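Local structure of N-terminal acetyltransferase B complex subunit MDM20 (Candida albicans, 5K04) at residues I255-E266 against L282-R292. The protein is the non-catalytic, probably auxiliary subunit of the NatB complex, which acetylates the N-termini of proteins. Numbering follows the deposited sequence.
Sequences ILSGKEIGKSFE and LKIELDILYSR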
loop_
_atom_site.group_PDB
_atom_site.type_symbol
_atom_site.label_atom_id
_atom_site.label_comp_id
_atom_site.label_asym_id
_atom_site.label_seq_id
_atom_site.Cartn_x
_atom_site.Cartn_y
_atom_site.Cartn_z
ATOM N N ILE A 255 25.032 -20.114 -16.397
ATOM C CA ILE A 255 24.895 -21.282 -17.271
ATOM C C ILE A 255 24.470 -20.859 -18.668
ATOM O O ILE A 255 24.873 -21.474 -19.664
ATOM C CB ILE A 255 23.914 -22.324 -16.693
ATOM C CG1 ILE A 255 22.490 -21.764 -16.600
ATOM C CG2 ILE A 255 24.413 -22.872 -15.359
ATOM C CD1 ILE A 255 21.429 -22.802 -16.324
ATOM N N LEU A 256 23.642 -19.818 -18.759
ATOM C CA LEU A 256 23.277 -19.276 -20.059
ATOM C C LEU A 256 24.522 -18.850 -20.825
ATOM O O LEU A 256 24.811 -19.366 -21.909
ATOM C CB LEU A 256 22.311 -18.100 -19.883
ATOM C CG LEU A 256 21.959 -17.397 -21.197
ATOM C CD1 LEU A 256 21.341 -18.380 -22.172
ATOM C CD2 LEU A 256 21.041 -16.229 -20.964
ATOM N N SER A 257 25.287 -17.918 -20.252
ATOM C CA SER A 257 26.483 -17.433 -20.924
ATOM C C SER A 257 27.489 -18.557 -21.138
ATOM O O SER A 257 28.183 -18.583 -22.164
ATOM C CB SER A 257 27.096 -16.273 -20.125
ATOM O OG SER A 257 27.310 -16.624 -18.766
ATOM N N GLY A 258 27.562 -19.502 -20.201
ATOM C CA GLY A 258 28.453 -20.641 -20.379
ATOM C C GLY A 258 28.150 -21.426 -21.641
ATOM O O GLY A 258 29.050 -21.755 -22.421
ATOM N N LYS A 259 26.870 -21.733 -21.868
ATOM C CA LYS A 259 26.499 -22.424 -23.100
ATOM C C LYS A 259 26.781 -21.553 -24.316
ATOM O O LYS A 259 27.271 -22.038 -25.339
ATOM C CB LYS A 259 25.024 -22.827 -23.056
ATOM C CG LYS A 259 24.559 -23.570 -24.308
ATOM C CD LYS A 259 23.352 -24.423 -24.029
ATOM C CE LYS A 259 22.420 -24.438 -25.223
ATOM N NZ LYS A 259 23.098 -24.846 -26.473
ATOM N N GLU A 260 26.497 -20.253 -24.208
ATOM C CA GLU A 260 26.651 -19.367 -25.353
ATOM C C GLU A 260 28.093 -19.337 -25.851
ATOM O O GLU A 260 28.334 -19.238 -27.058
ATOM C CB GLU A 260 26.166 -17.968 -24.980
ATOM C CG GLU A 260 24.647 -17.809 -24.968
ATOM C CD GLU A 260 24.044 -17.898 -26.356
ATOM O OE1 GLU A 260 24.805 -17.861 -27.348
ATOM O OE2 GLU A 260 22.806 -18.007 -26.460
ATOM N N ILE A 261 29.063 -19.456 -24.940
ATOM C CA ILE A 261 30.475 -19.392 -25.307
ATOM C C ILE A 261 31.040 -20.789 -25.564
ATOM O O ILE A 261 32.257 -20.955 -25.711
ATOM C CB ILE A 261 31.305 -18.650 -24.236
ATOM C CG1 ILE A 261 31.401 -19.453 -22.947
ATOM C CG2 ILE A 261 30.736 -17.253 -23.955
ATOM C CD1 ILE A 261 32.274 -18.769 -21.907
ATOM N N GLY A 262 30.167 -21.800 -25.617
ATOM C CA GLY A 262 30.547 -23.131 -26.063
ATOM C C GLY A 262 30.887 -24.141 -24.986
ATOM O O GLY A 262 31.406 -25.215 -25.315
ATOM N N LYS A 263 30.616 -23.841 -23.718
ATOM C CA LYS A 263 30.937 -24.779 -22.653
ATOM C C LYS A 263 30.032 -25.998 -22.734
ATOM O O LYS A 263 28.851 -25.894 -23.079
ATOM C CB LYS A 263 30.794 -24.112 -21.284
ATOM C CG LYS A 263 31.686 -22.902 -21.090
ATOM C CD LYS A 263 33.115 -23.299 -20.769
ATOM C CE LYS A 263 33.953 -22.070 -20.431
ATOM N NZ LYS A 263 35.243 -22.445 -19.794
ATOM N N SER A 264 30.592 -27.164 -22.417
ATOM C CA SER A 264 29.794 -28.381 -22.396
ATOM C C SER A 264 28.922 -28.438 -21.143
ATOM O O SER A 264 29.165 -27.750 -20.148
ATOM C CB SER A 264 30.686 -29.620 -22.461
ATOM O OG SER A 264 31.517 -29.692 -21.321
ATOM N N PHE A 265 27.886 -29.279 -21.210
ATOM C CA PHE A 265 27.074 -29.548 -20.029
ATOM C C PHE A 265 27.947 -30.030 -18.878
ATOM O O PHE A 265 27.858 -29.521 -17.755
ATOM C CB PHE A 265 25.992 -30.581 -20.363
ATOM C CG PHE A 265 25.254 -31.102 -19.160
ATOM C CD1 PHE A 265 24.139 -30.439 -18.673
ATOM C CD2 PHE A 265 25.672 -32.261 -18.517
ATOM C CE1 PHE A 265 23.450 -30.919 -17.564
ATOM C CE2 PHE A 265 24.992 -32.742 -17.405
ATOM C CZ PHE A 265 23.881 -32.066 -16.929
ATOM N N GLU A 266 28.823 -31.002 -19.159
ATOM C CA GLU A 266 29.694 -31.568 -18.133
ATOM C C GLU A 266 30.602 -30.503 -17.519
ATOM O O GLU A 266 30.853 -30.518 -16.308
ATOM C CB GLU A 266 30.534 -32.705 -18.727
ATOM C CG GLU A 266 29.746 -33.955 -19.142
ATOM C CD GLU A 266 28.938 -33.769 -20.422
ATOM O OE1 GLU A 266 29.205 -32.806 -21.167
ATOM O OE2 GLU A 266 28.034 -34.594 -20.686
ATOM N N LEU A 282 19.138 -25.205 -9.981
ATOM C CA LEU A 282 19.876 -24.846 -11.188
ATOM C C LEU A 282 20.093 -26.057 -12.077
ATOM O O LEU A 282 20.058 -25.943 -13.306
ATOM C CB LEU A 282 21.218 -24.225 -10.820
ATOM C CG LEU A 282 21.979 -23.620 -11.996
ATOM C CD1 LEU A 282 21.235 -22.394 -12.514
ATOM C CD2 LEU A 282 23.400 -23.262 -11.577
ATOM N N LYS A 283 20.311 -27.230 -11.463
ATOM C CA LYS A 283 20.517 -28.462 -12.222
ATOM C C LYS A 283 19.312 -28.777 -13.096
ATOM O O LYS A 283 19.469 -29.294 -14.211
ATOM C CB LYS A 283 20.814 -29.616 -11.268
ATOM C CG LYS A 283 22.233 -29.597 -10.745
ATOM C CD LYS A 283 22.534 -30.799 -9.876
ATOM C CE LYS A 283 23.994 -30.801 -9.411
ATOM N NZ LYS A 283 24.988 -31.104 -10.497
ATOM N N ILE A 284 18.111 -28.440 -12.615
ATOM C CA ILE A 284 16.916 -28.501 -13.451
ATOM C C ILE A 284 17.015 -27.491 -14.580
ATOM O O ILE A 284 16.737 -27.802 -15.745
ATOM C CB ILE A 284 15.654 -28.257 -12.610
ATOM C CG1 ILE A 284 15.667 -29.142 -11.360
ATOM C CG2 ILE A 284 14.424 -28.530 -13.459
ATOM C CD1 ILE A 284 14.504 -28.910 -10.430
ATOM N N GLU A 285 17.387 -26.257 -14.242
ATOM C CA GLU A 285 17.537 -25.213 -15.251
ATOM C C GLU A 285 18.630 -25.570 -16.256
ATOM O O GLU A 285 18.561 -25.170 -17.424
ATOM C CB GLU A 285 17.841 -23.881 -14.565
ATOM C CG GLU A 285 17.237 -22.659 -15.259
ATOM C CD GLU A 285 15.790 -22.403 -14.889
ATOM O OE1 GLU A 285 15.432 -22.584 -13.704
ATOM O OE2 GLU A 285 15.012 -22.013 -15.790
ATOM N N LEU A 286 19.630 -26.345 -15.828
ATOM C CA LEU A 286 20.722 -26.697 -16.726
ATOM C C LEU A 286 20.314 -27.828 -17.659
ATOM O O LEU A 286 20.732 -27.849 -18.819
ATOM C CB LEU A 286 21.971 -27.065 -15.919
ATOM C CG LEU A 286 23.235 -27.419 -16.718
ATOM C CD1 LEU A 286 23.781 -26.205 -17.449
ATOM C CD2 LEU A 286 24.309 -28.058 -15.829
ATOM N N ASP A 287 19.485 -28.764 -17.174
ATOM C CA ASP A 287 18.911 -29.785 -18.049
ATOM C C ASP A 287 18.071 -29.153 -19.153
ATOM O O ASP A 287 18.196 -29.512 -20.330
ATOM C CB ASP A 287 18.063 -30.761 -17.237
ATOM C CG ASP A 287 18.887 -31.602 -16.296
ATOM O OD1 ASP A 287 20.132 -31.503 -16.362
ATOM O OD2 ASP A 287 18.289 -32.348 -15.491
ATOM N N ILE A 288 17.199 -28.213 -18.785
ATOM C CA ILE A 288 16.374 -27.519 -19.769
ATOM C C ILE A 288 17.253 -26.817 -20.799
ATOM O O ILE A 288 17.015 -26.904 -22.009
ATOM C CB ILE A 288 15.435 -26.534 -19.048
ATOM C CG1 ILE A 288 14.379 -27.302 -18.254
ATOM C CG2 ILE A 288 14.801 -25.546 -20.023
ATOM C CD1 ILE A 288 13.578 -26.435 -17.297
ATOM N N LEU A 289 18.291 -26.123 -20.325
ATOM C CA LEU A 289 19.160 -25.335 -21.194
ATOM C C LEU A 289 19.889 -26.197 -22.220
ATOM O O LEU A 289 20.219 -25.717 -23.311
ATOM C CB LEU A 289 20.170 -24.568 -20.341
ATOM C CG LEU A 289 21.098 -23.602 -21.066
ATOM C CD1 LEU A 289 20.273 -22.530 -21.753
ATOM C CD2 LEU A 289 22.081 -22.978 -20.079
ATOM N N TYR A 290 20.158 -27.460 -21.890
ATOM C CA TYR A 290 20.870 -28.369 -22.778
ATOM C C TYR A 290 19.948 -29.436 -23.346
ATOM O O TYR A 290 20.419 -30.494 -23.778
ATOM C CB TYR A 290 22.065 -29.001 -22.054
ATOM C CG TYR A 290 23.279 -28.081 -21.996
ATOM C CD1 TYR A 290 23.354 -27.048 -21.061
ATOM C CD2 TYR A 290 24.344 -28.237 -22.884
ATOM C CE1 TYR A 290 24.452 -26.196 -21.011
ATOM C CE2 TYR A 290 25.451 -27.393 -22.834
ATOM C CZ TYR A 290 25.499 -26.371 -21.899
ATOM O OH TYR A 290 26.591 -25.530 -21.851
ATOM N N SER A 291 18.639 -29.173 -23.343
ATOM C CA SER A 291 17.645 -30.056 -23.959
ATOM C C SER A 291 17.777 -31.502 -23.467
ATOM O O SER A 291 17.670 -32.460 -24.235
ATOM C CB SER A 291 17.730 -29.969 -25.485
ATOM O OG SER A 291 17.578 -28.612 -25.894
ATOM N N ARG A 292 17.990 -31.654 -22.161
ATOM C CA ARG A 292 18.109 -32.940 -21.492
ATOM C C ARG A 292 16.859 -33.228 -20.657
ATOM O O ARG A 292 15.971 -32.384 -20.497
ATOM C CB ARG A 292 19.355 -32.976 -20.609
ATOM C CG ARG A 292 20.662 -32.805 -21.339
ATOM C CD ARG A 292 21.778 -32.531 -20.337
ATOM N NE ARG A 292 22.085 -33.683 -19.489
ATOM C CZ ARG A 292 23.140 -34.475 -19.663
ATOM N NH1 ARG A 292 23.996 -34.238 -20.654
ATOM N NH2 ARG A 292 23.346 -35.504 -18.848
#
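Phe265 packs against the end of helix 277-289 and the turn that follows it. Its CB sits over one face of the Tyr290 ring, 4.0 Å from the centroid, a CH-pi contact. With CG anti to the backbone N (chi1 170°), the ring continues past Tyr290. The two rings form an edge-to-face pair, with the Phe265 edge toward the Tyr290 face. CD1 meets Leu286 CG and Arg292 CD. CE1 packs on Leu286 CD2 at 3.5 Å and lies near Asp287 OD1; Asp287 OD2 is hydrogen-bonded to Ser297. The Arg292 guanidinium lies flat over one ring face (planes 4° apart, centres 3.6 Å apart). There CG and CD2 meet NH1, CE2 meets CZ, and Phe265 CZ meets NE. Lys259 CD makes a CH-pi contact over the opposite face of Tyr290, 3.6 Å from the centroid. Tyr290 OH donates a hydrogen bond of 2.6 Å to Lys263 O, from above the carbonyl plane. Ile255 fits as a knob among Leu282, Glu285, Leu286 and Leu289. The contact joins helices 248-260, 265-269 and 277-289, consistent with the family's TPR clan. The cation-pi stack probably holds the guanidinium flat, while the Tyr290 bond links the turn after helix 248-260 to the end of helix 277-289.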